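Local coordinates for DUF4973 domain-containing protein (Bacteroides thetaiotaomicron, PDB 4QNI) that is of unknown function but, as a two-domain, probably lipid-anchored protein of a gut bacterium, may serve as an auxiliary nutrient-binding protein, at residues Y28-S32 with F125-N129; H72-L77 with Y93-A98; N290-F296 with R307-T313. One frame throughout, in Å; residues are numbered along the deposited sequence.

Overall arrangement
Contacts 1 and 2 both belong to the N-terminal DUF4973 domain, reach the same mixed sheet and touch each other, Phe127 CE1 lying 3.9 Å from Met96 CE; their centres are about 18 Å apart. Contact 3 lies in the C-terminal domain, its centre about 29 Å from that of contact 1 and 37 Å from that of contact 2. Contact 1 is the buried one, aromatic packing between two strand ends without a direct hydrogen bond. Contact 2, partly buried, sets a helix start against a short strand through one histidine-carboxylate bond and a leucine. Contact 3, partly buried with Asn291 and Lys311 exposed, is hairpin pairing, largely apolar and aromatic on one face, more polar on the other.

Contact 1: residues Y28-S32 with F125-N129; sequences YVPYS and FDFRN
Where strands 24-30 and 118-126 run out, their ends and the following loops pack through side chains, with no direct hydrogen bond between them. The backbone is extended through Val29 and Pro30 and through Phe125 and Asp126, then bends at Tyr31 (phi/psi -57/-41) and Phe127 (-91/0), whose CA atoms are the nearest across the contact at 6.6 Å; Asn129 has left-handed helical backbone angles (65/20). Val29, chi1 t, points toward the opposite segment and places CG1 3.8 Å from Phe125 CD2 and 3.8 Å from Phe127 CE2. Both phenylalanines are m at chi1 (chi2 -82° for Phe125, -55° for Phe127). The Phe127 ring turns its edge to the other segment: its CE2 lies 3.7 Å from Pro30 O and its CD2 3.6 Å from Tyr31 O. This is interior packing between two sheets of the DUF4973 domain (E-set clan): strand 24-30 belongs to the mixed sheet, strand 118-126 to a three-stranded antiparallel one, and Ile165 and Pro167 of strand 160-168 also touch Phe127. Tyr31, chi1 t and chi2 80°, has a sideways CA-to-CB bond, but its ring swings over to segment 125-129, CE1 3.6 Å from Phe127 CB and OH 4.0 Å from Arg128 CG. Tyr31 OH hydrogen-bonds to Glu45 OE2 and accepts from a water 2.8 Å away that in turn accepts from Asn129 N at 2.8 Å. Arg128 (m, t, m) folds back on Asp126 in a two-pronged salt bridge, NE to OD1 and NH2 to OD2 both 2.9 Å.

Contact 2: residues H72-L77 with Y93-A98; sequences HDADTL and YEDMGA
Segment 93-98 ends a short strand in a type I turn and lies beside the start of helix 74-85, Asp95 CA 7.0 Å from Ala74 CA and Gly97 CA 6.5 Å from His72 CA. Asp73 (chi1 t) is the helix N-cap: its OD1 accepts from Thr76 N at 3.2 Å and its OD2 from Thr76 OG1 at 2.7 Å. Tyr93 comes first, CB 3.8 Å from Leu77 CD1; its ring (chi1 m) leads away to a cation-pi contact with Lys135. Glu94 points away and pairs through its backbone with Lys135 and Val137 of the parallel strand 135-142. Asp95, chi1 t, points at the helix: OD1 accepts from His72 NE2 at 2.6 Å, OD2 lies 3.4 Å from Ala74 CB, and CA is 3.8 Å from Leu77 CD2, Leu77 being t, p. In the turn from Asp95 to Ala98, Met96, present as selenomethionine, leads its side chain away onto Tyr103, Ile130 and Ile165. At Gly97 a CB would clash with His72 CD2; Gly97 O is 3.6 Å from His72 CE1, and Gly97 N bonds weakly to Asp95 OD1 (3.2 Å). His72 (chi1 t) thus meets Asp95 OD1 at its ring edge and Gly97 O over one face. This short bond ties the turn to the residue before the N-cap, Leu77 adds apolar packing against Tyr93 and Asp95, and, with NE2 as donor to the carboxylate, the imidazole is held protonated at NE2.

Contact 3: residues N290-F296 with R307-T313; sequences NNVDYYF and RYHVKGT. With EDO (1,2-ethanediol), chain E.
This is antiparallel pairing in the beta hairpin of strands 282-298 and 306-321, adjacent strands of the long antiparallel sheet of the C-terminal, BT_3044-like domain, between strands 260-275 and 180-188. The short strand axes approach to 4.7 Å at 170°. Val292-Gly312, Tyr294-Val310 and Phe296-Tyr308 are hydrogen-bonded pairs: N to O is 2.9 Å from Val292 to Gly312 and 2.8 Å back, 2.9 Å from Tyr294 to Val310 and 2.8 Å back, 3.1 Å from Phe296 to Tyr308 and 2.8 Å back. Asp293-Lys311 and Tyr295-His309 are the non-hydrogen-bonded pairs between them. Gly312 (phi/psi 134/-152), where the chain turns a corner, has a conformation that would jam a CB against the preceding carbonyl. One face is largely apolar and aromatic: Tyr294 (chi1 p) lays its ring over Val310 CB, a CH-pi contact 3.8 Å from the ring centroid, and Phe296 (p) puts CE1 3.7 Å from Val310 CG2 and 3.7 Å from Tyr308 CB. Tyr294 OH hydrogen-bonds to Gly221 and, at 2.6 Å, to O1 of an ethanediol probably from the crystallisation liquor. On the other, more polar face Tyr295 (m) stacks face-to-face on His309 (t), centroids 3.9 Å apart, and His309 NE2 donates to Asp293 OD1 at 2.6 Å. A water joins Asp293 OD2 (2.8 Å) to Lys311 NZ (3.2 Å). With ND1 hydrogen-bonded to Glu196 as well, His309 lies between two carboxylates, which would favour a protonated, positively charged imidazole.

Contact 1: residues Y28-S32 with F125-N129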
loop_
_atom_site.group_PDB
_atom_site.type_symbol
_atom_site.label_atom_id
_atom_site.label_comp_id
_atom_site.label_asym_id
_atom_site.label_seq_id
_atom_site.Cartn_x
_atom_site.Cartn_y
_atom_site.Cartn_z
ATOM N N TYR A 28 11.087 -15.727 -19.332
ATOM C CA TYR A 28 10.989 -17.102 -19.785
ATOM C C TYR A 28 11.323 -17.144 -21.257
ATOM O O TYR A 28 10.718 -16.443 -22.072
ATOM C CB TYR A 28 9.587 -17.673 -19.465
ATOM C CG TYR A 28 9.425 -18.021 -17.998
ATOM C CD1 TYR A 28 9.704 -19.307 -17.531
ATOM C CD2 TYR A 28 9.014 -17.060 -17.069
ATOM C CE1 TYR A 28 9.578 -19.630 -16.176
ATOM C CE2 TYR A 28 8.869 -17.376 -15.717
ATOM C CZ TYR A 28 9.174 -18.656 -15.271
ATOM O OH TYR A 28 9.051 -18.997 -13.939
ATOM N N VAL A 29 12.344 -17.926 -21.575
ATOM C CA VAL A 29 12.930 -18.062 -22.910
ATOM C C VAL A 29 12.860 -19.546 -23.320
ATOM O O VAL A 29 13.282 -20.383 -22.532
ATOM C CB VAL A 29 14.412 -17.545 -22.935
ATOM C CG1 VAL A 29 14.955 -17.503 -24.355
ATOM C CG2 VAL A 29 14.574 -16.196 -22.244
ATOM N N PRO A 30 12.344 -19.926 -24.505
ATOM C CA PRO A 30 12.321 -21.365 -24.834
ATOM C C PRO A 30 13.744 -21.891 -24.869
ATOM O O PRO A 30 14.626 -21.167 -25.321
ATOM C CB PRO A 30 11.632 -21.438 -26.208
ATOM C CG PRO A 30 11.627 -20.090 -26.725
ATOM C CD PRO A 30 11.779 -19.105 -25.591
ATOM N N TYR A 31 13.985 -23.106 -24.312
ATOM C CA TYR A 31 15.323 -23.699 -24.283
ATOM C C TYR A 31 15.843 -23.798 -25.722
ATOM O O TYR A 31 16.990 -23.449 -25.988
ATOM C CB TYR A 31 15.312 -25.041 -23.563
ATOM C CG TYR A 31 16.612 -25.798 -23.700
ATOM C CD1 TYR A 31 17.713 -25.483 -22.905
ATOM C CD2 TYR A 31 16.744 -26.839 -24.621
ATOM C CE1 TYR A 31 18.922 -26.169 -23.038
ATOM C CE2 TYR A 31 17.944 -27.531 -24.759
ATOM C CZ TYR A 31 19.029 -27.195 -23.960
ATOM O OH TYR A 31 20.212 -27.889 -24.065
ATOM N N SER A 32 14.964 -24.193 -26.639
ATOM C CA SER A 32 15.206 -24.255 -28.065
ATOM C C SER A 32 14.176 -23.405 -28.803
ATOM O O SER A 32 12.978 -23.542 -28.580
ATOM C CB SER A 32 15.154 -25.699 -28.574
ATOM O OG SER A 32 16.239 -26.473 -28.106
ATOM N N PHE A 125 20.808 -16.684 -27.039
ATOM C CA PHE A 125 21.156 -17.567 -25.949
ATOM C C PHE A 125 21.629 -18.922 -26.422
ATOM O O PHE A 125 21.138 -19.468 -27.411
ATOM C CB PHE A 125 19.958 -17.786 -25.005
ATOM C CG PHE A 125 19.499 -16.563 -24.266
ATOM C CD1 PHE A 125 20.144 -16.150 -23.106
ATOM C CD2 PHE A 125 18.384 -15.849 -24.698
ATOM C CE1 PHE A 125 19.696 -15.035 -22.401
ATOM C CE2 PHE A 125 17.936 -14.728 -23.989
ATOM C CZ PHE A 125 18.617 -14.306 -22.872
ATOM N N ASP A 126 22.573 -19.474 -25.646
ATOM C CA ASP A 126 23.127 -20.802 -25.807
ATOM C C ASP A 126 23.050 -21.420 -24.431
ATOM O O ASP A 126 23.878 -21.116 -23.565
ATOM C CB ASP A 126 24.551 -20.777 -26.385
ATOM C CG ASP A 126 25.047 -22.157 -26.781
ATOM O OD1 ASP A 126 24.360 -23.153 -26.463
ATOM O OD2 ASP A 126 26.110 -22.240 -27.424
ATOM N N PHE A 127 21.972 -22.186 -24.202
ATOM C CA PHE A 127 21.672 -22.779 -22.912
ATOM C C PHE A 127 22.262 -24.178 -22.763
ATOM O O PHE A 127 22.107 -24.795 -21.713
ATOM C CB PHE A 127 20.167 -22.810 -22.691
ATOM C CG PHE A 127 19.409 -21.490 -22.653
ATOM C CD1 PHE A 127 19.778 -20.480 -21.763
ATOM C CD2 PHE A 127 18.252 -21.307 -23.416
ATOM C CE1 PHE A 127 19.045 -19.288 -21.689
ATOM C CE2 PHE A 127 17.512 -20.120 -23.328
ATOM C CZ PHE A 127 17.899 -19.129 -22.451
ATOM N N ARG A 128 22.948 -24.677 -23.783
ATOM C CA ARG A 128 23.569 -26.000 -23.717
ATOM C C ARG A 128 24.469 -26.147 -22.484
ATOM O O ARG A 128 25.366 -25.334 -22.247
ATOM C CB ARG A 128 24.361 -26.276 -24.989
ATOM C CG ARG A 128 23.424 -26.579 -26.147
ATOM C CD ARG A 128 24.174 -26.805 -27.424
ATOM N NE ARG A 128 25.010 -25.665 -27.788
ATOM C CZ ARG A 128 25.966 -25.696 -28.708
ATOM N NH1 ARG A 128 26.230 -26.822 -29.363
ATOM N NH2 ARG A 128 26.656 -24.604 -28.991
ATOM N N ASN A 129 24.154 -27.156 -21.678
ATOM C CA ASN A 129 24.820 -27.574 -20.442
ATOM C C ASN A 129 24.732 -26.559 -19.324
ATOM O O ASN A 129 25.508 -26.659 -18.368
ATOM C CB ASN A 129 26.277 -27.970 -20.673
ATOM C CG ASN A 129 26.380 -29.196 -21.516
ATOM O OD1 ASN A 129 25.745 -30.215 -21.256
ATOM N ND2 ASN A 129 27.101 -29.080 -22.589
HETATM O O HOH W 1 22.055 -28.972 -22.253
#

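Contact 2: residues H72-L77 with Y93-A98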
loop_
_atom_site.group_PDB
_atom_site.type_symbol
_atom_site.label_atom_id
_atom_site.label_comp_id
_atom_site.label_asym_id
_atom_site.label_seq_id
_atom_site.Cartn_x
_atom_site.Cartn_y
_atom_site.Cartn_z
ATOM N N HIS A 72 26.375 -4.226 -20.112
ATOM C CA HIS A 72 26.395 -5.151 -18.987
ATOM C C HIS A 72 26.439 -4.303 -17.716
ATOM O O HIS A 72 27.105 -3.274 -17.717
ATOM C CB HIS A 72 27.623 -6.085 -19.103
ATOM C CG HIS A 72 27.705 -7.125 -18.030
ATOM N ND1 HIS A 72 28.912 -7.439 -17.416
ATOM C CD2 HIS A 72 26.729 -7.892 -17.488
ATOM C CE1 HIS A 72 28.629 -8.344 -16.503
ATOM N NE2 HIS A 72 27.328 -8.646 -16.505
ATOM N N ASP A 73 25.644 -4.656 -16.690
ATOM C CA ASP A 73 25.582 -3.885 -15.452
ATOM C C ASP A 73 25.819 -4.808 -14.233
ATOM O O ASP A 73 24.916 -5.060 -13.441
ATOM C CB ASP A 73 24.229 -3.145 -15.355
ATOM C CG ASP A 73 24.132 -2.124 -14.224
ATOM O OD1 ASP A 73 25.142 -1.941 -13.477
ATOM O OD2 ASP A 73 23.055 -1.532 -14.062
ATOM N N ALA A 74 27.052 -5.282 -14.082
ATOM C CA ALA A 74 27.453 -6.150 -12.972
ATOM C C ALA A 74 27.340 -5.415 -11.616
ATOM O O ALA A 74 27.031 -6.049 -10.609
ATOM C CB ALA A 74 28.868 -6.656 -13.197
ATOM N N ASP A 75 27.485 -4.080 -11.625
ATOM C CA ASP A 75 27.397 -3.218 -10.430
ATOM C C ASP A 75 26.067 -3.313 -9.748
ATOM O O ASP A 75 26.043 -3.607 -8.563
ATOM C CB ASP A 75 27.678 -1.741 -10.760
ATOM C CG ASP A 75 29.126 -1.400 -10.961
ATOM O OD1 ASP A 75 29.975 -1.945 -10.217
ATOM O OD2 ASP A 75 29.413 -0.545 -11.826
ATOM N N THR A 76 24.963 -3.098 -10.482
ATOM C CA THR A 76 23.605 -3.179 -9.925
ATOM C C THR A 76 23.336 -4.598 -9.383
ATOM O O THR A 76 22.734 -4.736 -8.322
ATOM C CB THR A 76 22.584 -2.747 -10.986
ATOM O OG1 THR A 76 22.919 -1.427 -11.416
ATOM C CG2 THR A 76 21.152 -2.753 -10.473
ATOM N N LEU A 77 23.794 -5.636 -10.095
ATOM C CA LEU A 77 23.624 -7.013 -9.641
ATOM C C LEU A 77 24.380 -7.214 -8.324
ATOM O O LEU A 77 23.824 -7.791 -7.388
ATOM C CB LEU A 77 24.105 -8.014 -10.722
ATOM C CG LEU A 77 24.013 -9.505 -10.383
ATOM C CD1 LEU A 77 22.616 -9.897 -9.921
ATOM C CD2 LEU A 77 24.425 -10.351 -11.567
ATOM N N TYR A 93 22.609 -14.235 -7.073
ATOM C CA TYR A 93 22.266 -14.389 -8.484
ATOM C C TYR A 93 23.577 -14.351 -9.234
ATOM O O TYR A 93 24.425 -13.496 -8.924
ATOM C CB TYR A 93 21.312 -13.282 -8.961
ATOM C CG TYR A 93 19.967 -13.311 -8.281
ATOM C CD1 TYR A 93 19.009 -14.259 -8.631
ATOM C CD2 TYR A 93 19.632 -12.369 -7.311
ATOM C CE1 TYR A 93 17.762 -14.287 -8.015
ATOM C CE2 TYR A 93 18.381 -12.385 -6.688
ATOM C CZ TYR A 93 17.445 -13.342 -7.050
ATOM O OH TYR A 93 16.215 -13.403 -6.434
ATOM N N GLU A 94 23.812 -15.309 -10.119
ATOM C CA GLU A 94 25.082 -15.362 -10.839
ATOM C C GLU A 94 24.979 -14.578 -12.118
ATOM O O GLU A 94 23.961 -14.564 -12.784
ATOM C CB GLU A 94 25.544 -16.801 -11.104
ATOM C CG GLU A 94 25.997 -17.541 -9.856
ATOM C CD GLU A 94 27.228 -17.014 -9.133
ATOM O OE1 GLU A 94 28.215 -16.621 -9.801
ATOM O OE2 GLU A 94 27.214 -17.035 -7.882
ATOM N N ASP A 95 26.044 -13.886 -12.425
ATOM C CA ASP A 95 26.171 -12.999 -13.569
ATOM C C ASP A 95 26.402 -13.769 -14.885
ATOM O O ASP A 95 27.519 -14.119 -15.229
ATOM C CB ASP A 95 27.336 -12.039 -13.296
ATOM C CG ASP A 95 27.392 -10.854 -14.221
ATOM O OD1 ASP A 95 26.664 -10.859 -15.229
ATOM O OD2 ASP A 95 28.157 -9.905 -13.920
HETATM N N MSE A 96 25.339 -13.933 -15.638
HETATM C CA MSE A 96 25.309 -14.595 -16.941
HETATM C C MSE A 96 26.069 -13.840 -18.014
HETATM O O MSE A 96 26.506 -14.465 -18.983
HETATM C CB MSE A 96 23.861 -14.711 -17.382
HETATM C CG MSE A 96 23.604 -15.870 -18.261
HETATM SE SE MSE A 96 21.733 -15.799 -18.659
HETATM C CE MSE A 96 21.579 -17.572 -19.277
ATOM N N GLY A 97 26.172 -12.515 -17.867
ATOM C CA GLY A 97 26.875 -11.657 -18.817
ATOM C C GLY A 97 28.344 -11.416 -18.516
ATOM O O GLY A 97 28.990 -10.622 -19.202
ATOM N N ALA A 98 28.902 -12.127 -17.519
ATOM C CA ALA A 98 30.310 -11.978 -17.142
ATOM C C ALA A 98 31.254 -12.375 -18.286
ATOM O O ALA A 98 30.882 -13.161 -19.168
ATOM C CB ALA A 98 30.619 -12.793 -15.887
#

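Contact 3: residues N290-F296 with R307-T313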
loop_
_atom_site.group_PDB
_atom_site.type_symbol
_atom_site.label_atom_id
_atom_site.label_comp_id
_atom_site.label_asym_id
_atom_site.label_seq_id
_atom_site.Cartn_x
_atom_site.Cartn_y
_atom_site.Cartn_z
ATOM N N ASN A 290 3.385 -39.129 -12.322
ATOM C CA ASN A 290 2.885 -40.059 -11.321
ATOM C C ASN A 290 3.955 -40.979 -10.804
ATOM O O ASN A 290 4.937 -41.244 -11.491
ATOM C CB ASN A 290 1.743 -40.897 -11.897
ATOM C CG ASN A 290 0.496 -40.120 -12.201
ATOM O OD1 ASN A 290 0.030 -40.073 -13.340
ATOM N ND2 ASN A 290 -0.071 -39.496 -11.193
ATOM N N ASN A 291 3.726 -41.503 -9.593
ATOM C CA ASN A 291 4.545 -42.490 -8.898
ATOM C C ASN A 291 5.995 -42.057 -8.678
ATOM O O ASN A 291 6.928 -42.849 -8.847
ATOM C CB ASN A 291 4.480 -43.859 -9.608
ATOM C CG ASN A 291 3.095 -44.417 -9.554
ATOM O OD1 ASN A 291 2.489 -44.491 -8.489
ATOM N ND2 ASN A 291 2.537 -44.744 -10.702
ATOM N N VAL A 292 6.165 -40.816 -8.245
ATOM C CA VAL A 292 7.463 -40.304 -7.845
ATOM C C VAL A 292 7.682 -40.956 -6.483
ATOM O O VAL A 292 6.840 -40.829 -5.608
ATOM C CB VAL A 292 7.504 -38.761 -7.808
ATOM C CG1 VAL A 292 8.840 -38.267 -7.293
ATOM C CG2 VAL A 292 7.190 -38.165 -9.174
ATOM N N ASP A 293 8.723 -41.747 -6.344
ATOM C CA ASP A 293 8.975 -42.455 -5.106
ATOM C C ASP A 293 10.485 -42.628 -4.911
ATOM O O ASP A 293 11.109 -43.464 -5.570
ATOM C CB ASP A 293 8.239 -43.835 -5.125
ATOM C CG ASP A 293 8.130 -44.509 -3.774
ATOM O OD1 ASP A 293 8.921 -44.164 -2.868
ATOM O OD2 ASP A 293 7.332 -45.440 -3.647
ATOM N N TYR A 294 11.066 -41.825 -4.028
ATOM C CA TYR A 294 12.492 -41.926 -3.740
ATOM C C TYR A 294 12.814 -41.511 -2.293
ATOM O O TYR A 294 12.008 -40.881 -1.579
ATOM C CB TYR A 294 13.358 -41.137 -4.756
ATOM C CG TYR A 294 13.212 -39.635 -4.695
ATOM C CD1 TYR A 294 13.984 -38.874 -3.817
ATOM C CD2 TYR A 294 12.380 -38.961 -5.578
ATOM C CE1 TYR A 294 13.870 -37.483 -3.769
ATOM C CE2 TYR A 294 12.239 -37.573 -5.527
ATOM C CZ TYR A 294 13.006 -36.836 -4.636
ATOM O OH TYR A 294 12.899 -35.472 -4.598
ATOM N N TYR A 295 14.026 -41.886 -1.892
ATOM C CA TYR A 295 14.627 -41.624 -0.597
ATOM C C TYR A 295 15.960 -40.888 -0.743
ATOM O O TYR A 295 16.721 -41.194 -1.661
ATOM C CB TYR A 295 14.896 -42.942 0.113
ATOM C CG TYR A 295 13.681 -43.748 0.476
ATOM C CD1 TYR A 295 13.141 -44.671 -0.419
ATOM C CD2 TYR A 295 13.151 -43.701 1.761
ATOM C CE1 TYR A 295 12.051 -45.469 -0.066
ATOM C CE2 TYR A 295 12.089 -44.518 2.135
ATOM C CZ TYR A 295 11.529 -45.389 1.212
ATOM O OH TYR A 295 10.477 -46.190 1.571
ATOM N N PHE A 296 16.291 -39.998 0.205
ATOM C CA PHE A 296 17.596 -39.327 0.225
ATOM C C PHE A 296 17.906 -38.844 1.631
ATOM O O PHE A 296 16.989 -38.665 2.435
ATOM C CB PHE A 296 17.666 -38.155 -0.790
ATOM C CG PHE A 296 17.011 -36.879 -0.329
ATOM C CD1 PHE A 296 15.634 -36.712 -0.422
ATOM C CD2 PHE A 296 17.772 -35.839 0.204
ATOM C CE1 PHE A 296 15.029 -35.532 0.008
ATOM C CE2 PHE A 296 17.165 -34.660 0.641
ATOM C CZ PHE A 296 15.797 -34.510 0.525
ATOM N N ARG A 307 16.908 -38.694 6.900
ATOM C CA ARG A 307 16.518 -39.467 5.727
ATOM C C ARG A 307 15.052 -39.214 5.374
ATOM O O ARG A 307 14.145 -39.546 6.145
ATOM C CB ARG A 307 16.786 -40.954 5.937
ATOM C CG ARG A 307 16.531 -41.761 4.677
ATOM C CD ARG A 307 17.363 -43.018 4.679
ATOM N NE ARG A 307 17.298 -43.735 3.406
ATOM C CZ ARG A 307 18.019 -43.440 2.332
ATOM N NH1 ARG A 307 18.856 -42.406 2.349
ATOM N NH2 ARG A 307 17.915 -44.173 1.234
ATOM N N TYR A 308 14.828 -38.614 4.199
ATOM C CA TYR A 308 13.481 -38.308 3.727
ATOM C C TYR A 308 12.979 -39.296 2.720
ATOM O O TYR A 308 13.757 -39.795 1.908
ATOM C CB TYR A 308 13.435 -36.921 3.084
ATOM C CG TYR A 308 13.515 -35.793 4.080
ATOM C CD1 TYR A 308 12.389 -35.383 4.785
ATOM C CD2 TYR A 308 14.711 -35.120 4.304
ATOM C CE1 TYR A 308 12.446 -34.329 5.686
ATOM C CE2 TYR A 308 14.783 -34.065 5.209
ATOM C CZ TYR A 308 13.646 -33.671 5.900
ATOM O OH TYR A 308 13.679 -32.632 6.799
ATOM N N HIS A 309 11.664 -39.565 2.773
ATOM C CA HIS A 309 10.921 -40.330 1.798
ATOM C C HIS A 309 10.015 -39.344 1.057
ATOM O O HIS A 309 9.098 -38.772 1.645
ATOM C CB HIS A 309 10.139 -41.498 2.418
ATOM C CG HIS A 309 9.510 -42.416 1.402
ATOM N ND1 HIS A 309 8.671 -43.447 1.788
ATOM C CD2 HIS A 309 9.628 -42.439 0.049
ATOM C CE1 HIS A 309 8.304 -44.054 0.668
ATOM N NE2 HIS A 309 8.849 -43.477 -0.403
ATOM N N VAL A 310 10.322 -39.107 -0.214
ATOM C CA VAL A 310 9.597 -38.196 -1.113
ATOM C C VAL A 310 8.742 -39.068 -2.016
ATOM O O VAL A 310 9.282 -39.968 -2.666
ATOM C CB VAL A 310 10.608 -37.323 -1.901
ATOM C CG1 VAL A 310 9.902 -36.337 -2.831
ATOM C CG2 VAL A 310 11.568 -36.612 -0.942
ATOM N N LYS A 311 7.410 -38.836 -2.039
ATOM C CA LYS A 311 6.505 -39.699 -2.789
ATOM C C LYS A 311 5.227 -38.980 -3.233
ATOM O O LYS A 311 4.708 -38.139 -2.500
ATOM C CB LYS A 311 6.139 -40.904 -1.903
ATOM C CG LYS A 311 5.361 -42.015 -2.563
ATOM C CD LYS A 311 5.067 -43.070 -1.548
ATOM C CE LYS A 311 4.148 -44.144 -2.061
ATOM N NZ LYS A 311 3.933 -45.204 -1.031
ATOM N N GLY A 312 4.716 -39.356 -4.412
ATOM C CA GLY A 312 3.492 -38.795 -4.940
ATOM C C GLY A 312 3.488 -38.369 -6.392
ATOM O O GLY A 312 4.194 -38.926 -7.253
ATOM N N THR A 313 2.628 -37.377 -6.653
ATOM C CA THR A 313 2.349 -36.806 -7.957
ATOM C C THR A 313 2.793 -35.369 -8.009
ATOM O O THR A 313 2.544 -34.609 -7.070
ATOM C CB THR A 313 0.821 -36.889 -8.227
ATOM O OG1 THR A 313 0.404 -38.224 -8.064
ATOM C CG2 THR A 313 0.408 -36.412 -9.643
HETATM C C1 EDO E . 10.402 -33.417 -6.542
HETATM O O1 EDO E . 11.405 -34.399 -6.377
HETATM C C2 EDO E . 9.392 -33.505 -5.413
HETATM O O2 EDO E . 9.979 -33.067 -4.202
HETATM O O HOH W 2 1.269 -40.848 -8.253
HETATM O O HOH W 3 6.897 -46.515 -1.133
#